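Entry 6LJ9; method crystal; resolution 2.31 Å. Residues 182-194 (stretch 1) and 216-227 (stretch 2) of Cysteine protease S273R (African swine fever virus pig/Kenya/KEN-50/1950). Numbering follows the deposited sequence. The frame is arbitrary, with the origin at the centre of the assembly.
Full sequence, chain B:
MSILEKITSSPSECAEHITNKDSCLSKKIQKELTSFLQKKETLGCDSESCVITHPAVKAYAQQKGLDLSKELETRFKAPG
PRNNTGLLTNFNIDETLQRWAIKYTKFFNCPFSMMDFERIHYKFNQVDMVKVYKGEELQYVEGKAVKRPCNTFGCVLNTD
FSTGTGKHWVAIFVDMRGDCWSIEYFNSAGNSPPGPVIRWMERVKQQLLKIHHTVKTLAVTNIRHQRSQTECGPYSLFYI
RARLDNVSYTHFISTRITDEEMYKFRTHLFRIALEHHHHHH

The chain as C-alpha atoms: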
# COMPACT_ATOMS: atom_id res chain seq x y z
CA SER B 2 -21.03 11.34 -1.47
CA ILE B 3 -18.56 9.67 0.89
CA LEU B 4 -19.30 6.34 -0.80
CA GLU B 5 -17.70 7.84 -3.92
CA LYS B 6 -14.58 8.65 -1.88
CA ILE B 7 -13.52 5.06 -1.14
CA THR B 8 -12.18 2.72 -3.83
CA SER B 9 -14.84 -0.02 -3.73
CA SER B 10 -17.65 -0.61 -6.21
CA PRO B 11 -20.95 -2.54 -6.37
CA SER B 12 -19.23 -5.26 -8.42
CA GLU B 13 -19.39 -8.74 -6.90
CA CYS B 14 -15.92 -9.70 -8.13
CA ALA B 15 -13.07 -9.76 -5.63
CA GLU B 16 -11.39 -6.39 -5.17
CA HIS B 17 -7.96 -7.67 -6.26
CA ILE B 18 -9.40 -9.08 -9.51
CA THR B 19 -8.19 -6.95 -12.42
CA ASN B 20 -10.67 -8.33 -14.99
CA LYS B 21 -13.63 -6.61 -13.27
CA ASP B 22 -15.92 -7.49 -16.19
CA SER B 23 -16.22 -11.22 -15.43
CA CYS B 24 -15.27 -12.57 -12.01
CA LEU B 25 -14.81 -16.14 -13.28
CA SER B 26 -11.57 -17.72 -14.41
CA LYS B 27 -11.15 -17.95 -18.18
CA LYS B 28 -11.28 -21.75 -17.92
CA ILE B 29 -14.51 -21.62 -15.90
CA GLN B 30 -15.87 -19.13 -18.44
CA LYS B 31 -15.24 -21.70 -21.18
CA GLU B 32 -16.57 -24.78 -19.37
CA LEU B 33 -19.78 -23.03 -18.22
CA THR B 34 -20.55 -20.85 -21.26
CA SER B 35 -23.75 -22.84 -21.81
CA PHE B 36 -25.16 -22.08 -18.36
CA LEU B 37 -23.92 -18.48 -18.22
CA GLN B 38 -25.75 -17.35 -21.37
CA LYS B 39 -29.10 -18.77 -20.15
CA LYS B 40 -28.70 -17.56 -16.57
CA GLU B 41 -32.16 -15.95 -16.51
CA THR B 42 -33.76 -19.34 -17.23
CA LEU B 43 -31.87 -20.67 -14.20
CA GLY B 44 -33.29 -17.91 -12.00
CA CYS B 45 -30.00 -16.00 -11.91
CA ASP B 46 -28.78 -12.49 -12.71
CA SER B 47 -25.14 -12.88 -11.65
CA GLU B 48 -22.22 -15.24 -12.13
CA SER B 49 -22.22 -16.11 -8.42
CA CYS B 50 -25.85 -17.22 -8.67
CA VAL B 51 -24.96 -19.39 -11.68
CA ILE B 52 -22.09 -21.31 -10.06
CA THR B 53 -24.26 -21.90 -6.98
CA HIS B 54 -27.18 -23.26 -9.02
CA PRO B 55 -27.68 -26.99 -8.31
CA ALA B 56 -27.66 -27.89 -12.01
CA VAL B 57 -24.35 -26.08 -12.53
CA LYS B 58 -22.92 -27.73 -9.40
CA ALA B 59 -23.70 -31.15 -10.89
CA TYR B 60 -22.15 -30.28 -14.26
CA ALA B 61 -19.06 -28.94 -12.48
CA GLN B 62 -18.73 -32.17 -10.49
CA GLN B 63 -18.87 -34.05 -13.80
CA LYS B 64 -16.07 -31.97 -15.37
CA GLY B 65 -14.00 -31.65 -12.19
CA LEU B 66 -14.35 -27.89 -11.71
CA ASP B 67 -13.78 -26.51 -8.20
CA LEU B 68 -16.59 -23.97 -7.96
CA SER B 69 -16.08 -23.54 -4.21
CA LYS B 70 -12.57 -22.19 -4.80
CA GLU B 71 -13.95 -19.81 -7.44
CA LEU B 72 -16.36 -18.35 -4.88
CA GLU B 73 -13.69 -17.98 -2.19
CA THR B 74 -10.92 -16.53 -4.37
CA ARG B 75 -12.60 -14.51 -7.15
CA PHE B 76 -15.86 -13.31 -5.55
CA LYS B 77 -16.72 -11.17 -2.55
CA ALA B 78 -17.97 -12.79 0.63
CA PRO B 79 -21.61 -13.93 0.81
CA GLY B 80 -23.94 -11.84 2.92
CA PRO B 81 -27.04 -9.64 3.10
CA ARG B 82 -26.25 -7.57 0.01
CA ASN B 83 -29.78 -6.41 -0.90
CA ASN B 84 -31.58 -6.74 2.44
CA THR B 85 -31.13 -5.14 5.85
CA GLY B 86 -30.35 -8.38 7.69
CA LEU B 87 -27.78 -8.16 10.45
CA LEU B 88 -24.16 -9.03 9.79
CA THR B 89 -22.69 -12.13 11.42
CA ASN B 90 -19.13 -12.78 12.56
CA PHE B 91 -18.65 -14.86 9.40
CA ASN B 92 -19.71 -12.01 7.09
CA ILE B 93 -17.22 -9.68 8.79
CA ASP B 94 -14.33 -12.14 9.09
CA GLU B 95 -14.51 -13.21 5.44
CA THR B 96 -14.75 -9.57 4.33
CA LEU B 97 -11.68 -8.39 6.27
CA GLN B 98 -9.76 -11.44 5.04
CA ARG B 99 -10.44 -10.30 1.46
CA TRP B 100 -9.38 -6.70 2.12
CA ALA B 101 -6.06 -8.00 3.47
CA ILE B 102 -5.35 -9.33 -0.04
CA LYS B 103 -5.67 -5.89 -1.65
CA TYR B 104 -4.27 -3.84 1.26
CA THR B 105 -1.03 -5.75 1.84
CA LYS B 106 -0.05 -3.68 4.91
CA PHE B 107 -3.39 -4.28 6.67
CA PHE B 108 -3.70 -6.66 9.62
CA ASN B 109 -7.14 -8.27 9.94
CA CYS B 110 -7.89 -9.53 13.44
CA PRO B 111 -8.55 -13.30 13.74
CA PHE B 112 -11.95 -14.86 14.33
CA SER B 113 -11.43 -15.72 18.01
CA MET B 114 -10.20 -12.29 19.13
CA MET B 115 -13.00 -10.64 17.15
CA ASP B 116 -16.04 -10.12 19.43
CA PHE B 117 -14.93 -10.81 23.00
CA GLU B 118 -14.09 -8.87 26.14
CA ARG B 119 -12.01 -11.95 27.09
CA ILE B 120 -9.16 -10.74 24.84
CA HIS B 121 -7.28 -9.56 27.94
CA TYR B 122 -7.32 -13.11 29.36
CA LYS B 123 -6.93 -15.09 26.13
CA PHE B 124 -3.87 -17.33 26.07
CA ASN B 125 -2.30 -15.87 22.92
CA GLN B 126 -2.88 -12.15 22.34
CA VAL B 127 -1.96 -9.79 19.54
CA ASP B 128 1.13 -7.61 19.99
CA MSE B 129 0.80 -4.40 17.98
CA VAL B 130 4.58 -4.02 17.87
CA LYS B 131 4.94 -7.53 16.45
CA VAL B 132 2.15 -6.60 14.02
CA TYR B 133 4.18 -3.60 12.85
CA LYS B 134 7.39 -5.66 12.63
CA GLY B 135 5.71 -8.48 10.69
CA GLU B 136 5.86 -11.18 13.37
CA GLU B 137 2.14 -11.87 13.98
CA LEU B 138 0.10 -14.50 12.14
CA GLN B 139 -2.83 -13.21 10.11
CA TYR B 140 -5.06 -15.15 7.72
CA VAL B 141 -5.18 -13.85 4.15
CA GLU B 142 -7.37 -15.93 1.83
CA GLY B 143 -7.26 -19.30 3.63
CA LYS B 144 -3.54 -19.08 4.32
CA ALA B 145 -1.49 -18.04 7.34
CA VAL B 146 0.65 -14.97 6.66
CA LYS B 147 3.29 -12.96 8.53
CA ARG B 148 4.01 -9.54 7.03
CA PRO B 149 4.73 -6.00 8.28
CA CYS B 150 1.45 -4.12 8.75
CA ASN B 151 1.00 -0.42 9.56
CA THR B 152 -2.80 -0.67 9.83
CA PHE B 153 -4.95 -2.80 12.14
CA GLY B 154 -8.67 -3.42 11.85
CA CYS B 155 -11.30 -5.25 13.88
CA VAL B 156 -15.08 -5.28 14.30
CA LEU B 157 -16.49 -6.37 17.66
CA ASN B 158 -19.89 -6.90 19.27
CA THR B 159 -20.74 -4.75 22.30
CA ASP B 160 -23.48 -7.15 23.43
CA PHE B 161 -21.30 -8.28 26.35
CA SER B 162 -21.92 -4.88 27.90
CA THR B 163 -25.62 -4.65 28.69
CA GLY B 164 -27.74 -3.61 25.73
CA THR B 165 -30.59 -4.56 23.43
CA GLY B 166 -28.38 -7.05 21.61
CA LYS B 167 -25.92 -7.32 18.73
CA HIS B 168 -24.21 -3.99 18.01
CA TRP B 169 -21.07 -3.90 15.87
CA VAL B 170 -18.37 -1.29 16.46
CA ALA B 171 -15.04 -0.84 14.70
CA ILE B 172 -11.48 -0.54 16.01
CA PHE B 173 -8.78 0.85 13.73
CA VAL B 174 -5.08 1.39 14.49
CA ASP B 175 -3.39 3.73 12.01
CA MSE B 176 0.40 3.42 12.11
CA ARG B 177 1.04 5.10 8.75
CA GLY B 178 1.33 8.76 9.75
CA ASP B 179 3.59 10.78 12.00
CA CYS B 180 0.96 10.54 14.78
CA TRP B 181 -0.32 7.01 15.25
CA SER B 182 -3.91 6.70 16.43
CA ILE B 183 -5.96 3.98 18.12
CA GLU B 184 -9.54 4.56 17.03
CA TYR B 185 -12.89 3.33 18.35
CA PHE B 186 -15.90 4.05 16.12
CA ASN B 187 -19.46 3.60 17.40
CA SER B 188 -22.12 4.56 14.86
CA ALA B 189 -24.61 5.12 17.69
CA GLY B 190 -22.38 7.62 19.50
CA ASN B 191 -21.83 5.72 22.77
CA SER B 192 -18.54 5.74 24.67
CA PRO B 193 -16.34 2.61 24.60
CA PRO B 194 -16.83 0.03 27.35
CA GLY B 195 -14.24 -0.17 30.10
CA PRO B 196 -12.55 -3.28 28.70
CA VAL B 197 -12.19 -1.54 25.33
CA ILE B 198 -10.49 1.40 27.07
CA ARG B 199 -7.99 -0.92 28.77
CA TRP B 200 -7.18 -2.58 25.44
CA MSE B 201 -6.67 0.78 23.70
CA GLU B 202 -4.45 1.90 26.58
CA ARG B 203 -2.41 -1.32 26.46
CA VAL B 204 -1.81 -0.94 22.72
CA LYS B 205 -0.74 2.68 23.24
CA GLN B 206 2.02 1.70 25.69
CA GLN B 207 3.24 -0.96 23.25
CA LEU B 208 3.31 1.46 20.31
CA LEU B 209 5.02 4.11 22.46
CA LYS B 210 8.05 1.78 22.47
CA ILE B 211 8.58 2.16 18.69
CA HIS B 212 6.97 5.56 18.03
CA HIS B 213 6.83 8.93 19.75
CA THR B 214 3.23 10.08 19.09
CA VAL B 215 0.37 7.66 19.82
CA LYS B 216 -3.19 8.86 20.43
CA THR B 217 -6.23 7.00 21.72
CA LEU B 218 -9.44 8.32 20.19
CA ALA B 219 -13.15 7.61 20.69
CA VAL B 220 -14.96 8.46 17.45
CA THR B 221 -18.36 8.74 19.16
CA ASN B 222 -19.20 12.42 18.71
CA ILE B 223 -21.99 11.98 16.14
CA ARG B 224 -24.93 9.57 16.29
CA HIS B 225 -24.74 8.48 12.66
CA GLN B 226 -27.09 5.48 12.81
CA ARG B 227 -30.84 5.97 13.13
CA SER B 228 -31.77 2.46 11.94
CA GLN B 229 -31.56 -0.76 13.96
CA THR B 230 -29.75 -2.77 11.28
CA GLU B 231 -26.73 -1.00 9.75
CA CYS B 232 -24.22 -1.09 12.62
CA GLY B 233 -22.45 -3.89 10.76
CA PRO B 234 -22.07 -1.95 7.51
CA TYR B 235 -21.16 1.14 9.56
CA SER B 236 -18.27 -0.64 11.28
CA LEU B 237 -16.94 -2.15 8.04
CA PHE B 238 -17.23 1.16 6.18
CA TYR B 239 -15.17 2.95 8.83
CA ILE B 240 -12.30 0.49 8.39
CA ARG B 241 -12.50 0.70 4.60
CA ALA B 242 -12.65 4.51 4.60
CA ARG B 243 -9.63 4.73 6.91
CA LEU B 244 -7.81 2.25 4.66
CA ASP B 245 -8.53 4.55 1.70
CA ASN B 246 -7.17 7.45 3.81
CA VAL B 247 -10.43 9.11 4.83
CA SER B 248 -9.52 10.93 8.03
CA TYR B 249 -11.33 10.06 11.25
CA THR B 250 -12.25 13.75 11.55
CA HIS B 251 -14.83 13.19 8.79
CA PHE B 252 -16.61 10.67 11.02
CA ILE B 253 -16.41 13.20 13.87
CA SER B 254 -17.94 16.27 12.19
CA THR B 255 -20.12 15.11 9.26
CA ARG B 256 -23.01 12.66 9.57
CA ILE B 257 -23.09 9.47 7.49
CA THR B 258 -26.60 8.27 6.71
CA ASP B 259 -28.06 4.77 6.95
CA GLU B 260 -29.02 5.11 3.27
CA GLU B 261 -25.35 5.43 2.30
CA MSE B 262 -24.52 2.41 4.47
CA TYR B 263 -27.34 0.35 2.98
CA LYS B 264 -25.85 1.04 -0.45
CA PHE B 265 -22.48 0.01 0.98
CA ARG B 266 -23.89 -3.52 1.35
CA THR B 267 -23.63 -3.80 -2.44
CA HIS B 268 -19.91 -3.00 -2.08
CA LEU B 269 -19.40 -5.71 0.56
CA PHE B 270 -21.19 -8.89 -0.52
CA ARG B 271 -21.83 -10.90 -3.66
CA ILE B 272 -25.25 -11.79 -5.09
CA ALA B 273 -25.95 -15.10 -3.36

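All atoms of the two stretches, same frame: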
# COMPACT_ATOMS: atom_id res chain seq x y z
N SER B 182 -2.65 6.55 15.73
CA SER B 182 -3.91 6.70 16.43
C SER B 182 -4.57 5.34 16.62
O SER B 182 -4.57 4.50 15.71
CB SER B 182 -4.86 7.63 15.67
OG SER B 182 -5.09 7.17 14.35
N ILE B 183 -5.12 5.13 17.81
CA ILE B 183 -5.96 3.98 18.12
C ILE B 183 -7.39 4.47 18.18
O ILE B 183 -7.73 5.31 19.02
CB ILE B 183 -5.53 3.31 19.44
CG1 ILE B 183 -4.05 2.93 19.38
CG2 ILE B 183 -6.39 2.09 19.72
CD1 ILE B 183 -3.44 2.67 20.74
N GLU B 184 -8.23 3.97 17.28
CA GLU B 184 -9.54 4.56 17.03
C GLU B 184 -10.65 3.57 17.38
O GLU B 184 -10.56 2.38 17.06
CB GLU B 184 -9.66 4.99 15.56
CG GLU B 184 -8.50 5.84 15.09
CD GLU B 184 -8.46 5.98 13.58
OE1 GLU B 184 -9.46 5.65 12.92
OE2 GLU B 184 -7.42 6.43 13.05
N TYR B 185 -11.68 4.08 18.04
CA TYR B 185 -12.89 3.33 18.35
C TYR B 185 -14.08 4.07 17.75
O TYR B 185 -14.36 5.21 18.15
CB TYR B 185 -13.06 3.15 19.86
CG TYR B 185 -14.39 2.56 20.28
CD1 TYR B 185 -15.49 3.37 20.53
CD2 TYR B 185 -14.54 1.19 20.44
CE1 TYR B 185 -16.71 2.83 20.92
CE2 TYR B 185 -15.75 0.64 20.83
CZ TYR B 185 -16.83 1.47 21.06
OH TYR B 185 -18.04 0.94 21.45
N PHE B 186 -14.76 3.44 16.81
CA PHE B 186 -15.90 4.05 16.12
C PHE B 186 -17.18 3.33 16.52
O PHE B 186 -17.30 2.12 16.34
CB PHE B 186 -15.71 4.01 14.61
CG PHE B 186 -16.91 4.48 13.84
CD1 PHE B 186 -17.28 5.82 13.86
CD2 PHE B 186 -17.67 3.59 13.10
CE1 PHE B 186 -18.39 6.26 13.16
CE2 PHE B 186 -18.78 4.03 12.39
CZ PHE B 186 -19.14 5.36 12.42
N ASN B 187 -18.13 4.09 17.07
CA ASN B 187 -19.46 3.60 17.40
C ASN B 187 -20.46 4.45 16.62
O ASN B 187 -20.58 5.65 16.87
CB ASN B 187 -19.73 3.67 18.90
CG ASN B 187 -20.99 2.93 19.32
OD1 ASN B 187 -21.98 2.89 18.58
ND2 ASN B 187 -20.96 2.33 20.50
N SER B 188 -21.17 3.82 15.68
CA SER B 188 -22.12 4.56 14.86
C SER B 188 -23.27 5.14 15.67
O SER B 188 -23.93 6.07 15.20
CB SER B 188 -22.67 3.66 13.75
OG SER B 188 -23.35 2.54 14.29
N ALA B 189 -23.54 4.60 16.86
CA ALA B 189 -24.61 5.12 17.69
C ALA B 189 -24.18 6.31 18.53
O ALA B 189 -25.04 7.06 19.00
CB ALA B 189 -25.16 4.02 18.59
N GLY B 190 -22.88 6.50 18.73
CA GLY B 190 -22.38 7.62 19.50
C GLY B 190 -22.18 7.34 20.98
O GLY B 190 -22.20 8.29 21.77
N ASN B 191 -22.00 6.09 21.37
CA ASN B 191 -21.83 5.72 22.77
C ASN B 191 -20.36 5.44 23.07
O ASN B 191 -19.64 4.87 22.25
CB ASN B 191 -22.68 4.49 23.11
CG ASN B 191 -24.17 4.76 23.00
OD1 ASN B 191 -24.65 5.82 23.41
ND2 ASN B 191 -24.90 3.81 22.44
N SER B 192 -19.93 5.85 24.27
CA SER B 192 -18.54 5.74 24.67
C SER B 192 -18.10 4.27 24.71
O SER B 192 -18.94 3.37 24.84
CB SER B 192 -18.33 6.39 26.03
OG SER B 192 -18.69 7.76 25.99
N PRO B 193 -16.80 4.00 24.58
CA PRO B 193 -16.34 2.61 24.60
C PRO B 193 -16.52 2.00 25.98
O PRO B 193 -16.41 2.70 27.00
CB PRO B 193 -14.85 2.73 24.23
CG PRO B 193 -14.65 4.11 23.72
CD PRO B 193 -15.69 4.95 24.39
N PRO B 194 -16.80 0.70 26.05
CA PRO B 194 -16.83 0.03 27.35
C PRO B 194 -15.46 0.04 28.00
O PRO B 194 -14.43 0.19 27.33
CB PRO B 194 -17.29 -1.39 27.01
CG PRO B 194 -17.97 -1.27 25.69
CD PRO B 194 -17.23 -0.19 24.96
N LYS B 216 -1.96 8.35 19.85
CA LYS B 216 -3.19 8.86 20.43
C LYS B 216 -4.23 7.75 20.53
O LYS B 216 -4.32 6.89 19.65
CB LYS B 216 -3.77 10.00 19.58
CG LYS B 216 -2.96 11.28 19.56
CD LYS B 216 -3.69 12.36 18.76
CE LYS B 216 -2.88 13.64 18.65
NZ LYS B 216 -3.58 14.65 17.82
N THR B 217 -5.01 7.78 21.61
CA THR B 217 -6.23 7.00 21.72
C THR B 217 -7.42 7.92 21.48
O THR B 217 -7.47 9.03 22.01
CB THR B 217 -6.35 6.34 23.10
OG1 THR B 217 -6.42 7.35 24.11
CG2 THR B 217 -5.16 5.44 23.37
N LEU B 218 -8.36 7.46 20.66
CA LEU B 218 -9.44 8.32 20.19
C LEU B 218 -10.75 7.55 20.16
O LEU B 218 -10.82 6.44 19.63
CB LEU B 218 -9.12 8.87 18.80
CG LEU B 218 -10.21 9.73 18.16
CD1 LEU B 218 -10.33 11.07 18.86
CD2 LEU B 218 -9.92 9.90 16.69
N ALA B 219 -11.80 8.17 20.71
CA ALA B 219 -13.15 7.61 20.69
C ALA B 219 -13.96 8.41 19.67
O ALA B 219 -14.37 9.54 19.94
CB ALA B 219 -13.78 7.66 22.08
N VAL B 220 -14.17 7.82 18.50
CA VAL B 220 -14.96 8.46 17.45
C VAL B 220 -16.44 8.21 17.74
O VAL B 220 -17.08 7.39 17.08
CB VAL B 220 -14.56 7.94 16.06
CG1 VAL B 220 -15.21 8.79 14.97
CG2 VAL B 220 -13.05 7.93 15.90
N THR B 221 -16.97 8.91 18.74
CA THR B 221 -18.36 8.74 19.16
C THR B 221 -19.05 10.08 19.34
O THR B 221 -19.95 10.23 20.17
CB THR B 221 -18.44 7.93 20.46
OG1 THR B 221 -17.75 8.63 21.50
CG2 THR B 221 -17.83 6.55 20.29
N ASN B 222 -18.65 11.08 18.55
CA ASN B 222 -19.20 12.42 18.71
C ASN B 222 -20.57 12.55 18.05
O ASN B 222 -21.46 13.23 18.58
CB ASN B 222 -18.23 13.46 18.15
CG ASN B 222 -18.67 14.89 18.44
OD1 ASN B 222 -18.59 15.35 19.58
ND2 ASN B 222 -19.11 15.60 17.41
N ILE B 223 -20.76 11.90 16.90
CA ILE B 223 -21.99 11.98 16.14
C ILE B 223 -22.73 10.66 16.25
O ILE B 223 -22.12 9.58 16.20
CB ILE B 223 -21.72 12.33 14.66
CG1 ILE B 223 -21.17 13.75 14.54
CG2 ILE B 223 -22.97 12.17 13.81
CD1 ILE B 223 -21.02 14.21 13.11
N ARG B 224 -24.06 10.74 16.41
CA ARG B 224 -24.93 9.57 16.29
C ARG B 224 -25.31 9.43 14.82
O ARG B 224 -26.28 10.02 14.34
CB ARG B 224 -26.16 9.73 17.18
CG ARG B 224 -27.18 8.61 17.02
CD ARG B 224 -28.32 8.75 18.02
NE ARG B 224 -29.44 7.87 17.70
CZ ARG B 224 -29.50 6.59 18.06
NH1 ARG B 224 -28.51 6.04 18.74
NH2 ARG B 224 -30.55 5.86 17.72
N HIS B 225 -24.51 8.65 14.09
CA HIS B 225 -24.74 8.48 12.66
C HIS B 225 -25.96 7.61 12.39
O HIS B 225 -26.79 7.93 11.52
CB HIS B 225 -23.51 7.87 11.99
CG HIS B 225 -22.28 8.72 12.09
ND1 HIS B 225 -22.06 9.80 11.27
CD2 HIS B 225 -21.20 8.64 12.91
CE1 HIS B 225 -20.90 10.35 11.57
NE2 HIS B 225 -20.36 9.67 12.57
N GLN B 226 -26.10 6.51 13.12
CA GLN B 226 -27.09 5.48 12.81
C GLN B 226 -28.42 5.81 13.46
O GLN B 226 -28.50 6.00 14.68
CB GLN B 226 -26.59 4.11 13.28
CG GLN B 226 -27.58 2.98 13.09
CD GLN B 226 -27.00 1.64 13.47
OE1 GLN B 226 -25.79 1.50 13.63
NE2 GLN B 226 -27.86 0.64 13.64
N ARG B 227 -29.48 5.87 12.64
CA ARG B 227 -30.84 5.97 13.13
C ARG B 227 -31.64 4.69 12.93
O ARG B 227 -32.73 4.56 13.50
CB ARG B 227 -31.57 7.13 12.44
CG ARG B 227 -31.02 8.50 12.79
CD ARG B 227 -31.73 9.60 12.01
NE ARG B 227 -31.04 10.88 12.14
CZ ARG B 227 -31.36 11.97 11.43
NH1 ARG B 227 -32.34 11.92 10.55
NH2 ARG B 227 -30.68 13.09 11.61
O HOH W 1 -19.87 7.89 16.33

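The carbonyl oxygen of Ser188 is shared by two successive backbone amides of the facing loop, an arrangement that fastens the two segments together after their strands have ended. Gln226 N donates to Ser188 O at 3.0 Å in nearly straight geometry, whereas the bond from His225 N to Ser188 O, although 2.9 Å long, is bent to 121° at the hydrogen and is weak. The side chain of the same serine adds a third link: Ser188 OG donates to Gln226 OE1 at 2.7 Å.

Upstream, residues 182-186 and 216-220 run parallel, their axes inclined by 17°. The ladder alternates as parallel strands require, with Ile183 and Tyr185 each using both backbone polar groups. Ile183 N binds Lys216 O (2.7 Å) and Leu218 N binds Ile183 O (2.8 Å); Tyr185 N then binds Leu218 O (3.0 Å) and Val220 N binds Tyr185 O (2.6 Å). A weak bond from Asn187 N to Val220 O, 3.5 Å long, continues the pattern. Phe186 and Val220 project from one face of the sheet, where Phe186 CD1 packs 3.8 Å from Val220 CG1. The Phe186 ring also reaches the loop, with CE1 3.7 Å from His225 CD2; the two ring planes meet obliquely at 47°.

Asn187 to Gly190 form a type I turn, closed by Gly190 N donating to Asn187 O at 3.1 Å. Asn187 OD1 also accepts from Ala189 N (2.9 Å). Gly190 has phi/psi of 92/24°, at which a CB would be jammed against the preceding carbonyl and would lie 3.5 Å from Ile223 O. Water 1 sits between the two segments, its oxygen 2.4 Å from Asn187 O and 2.8 Å from Ile223 O. Thr221 fills the adjoining space, its CG2 lying 3.9 Å from Tyr185 CE1 at the ring edge and 3.7 Å from Asn187 CB.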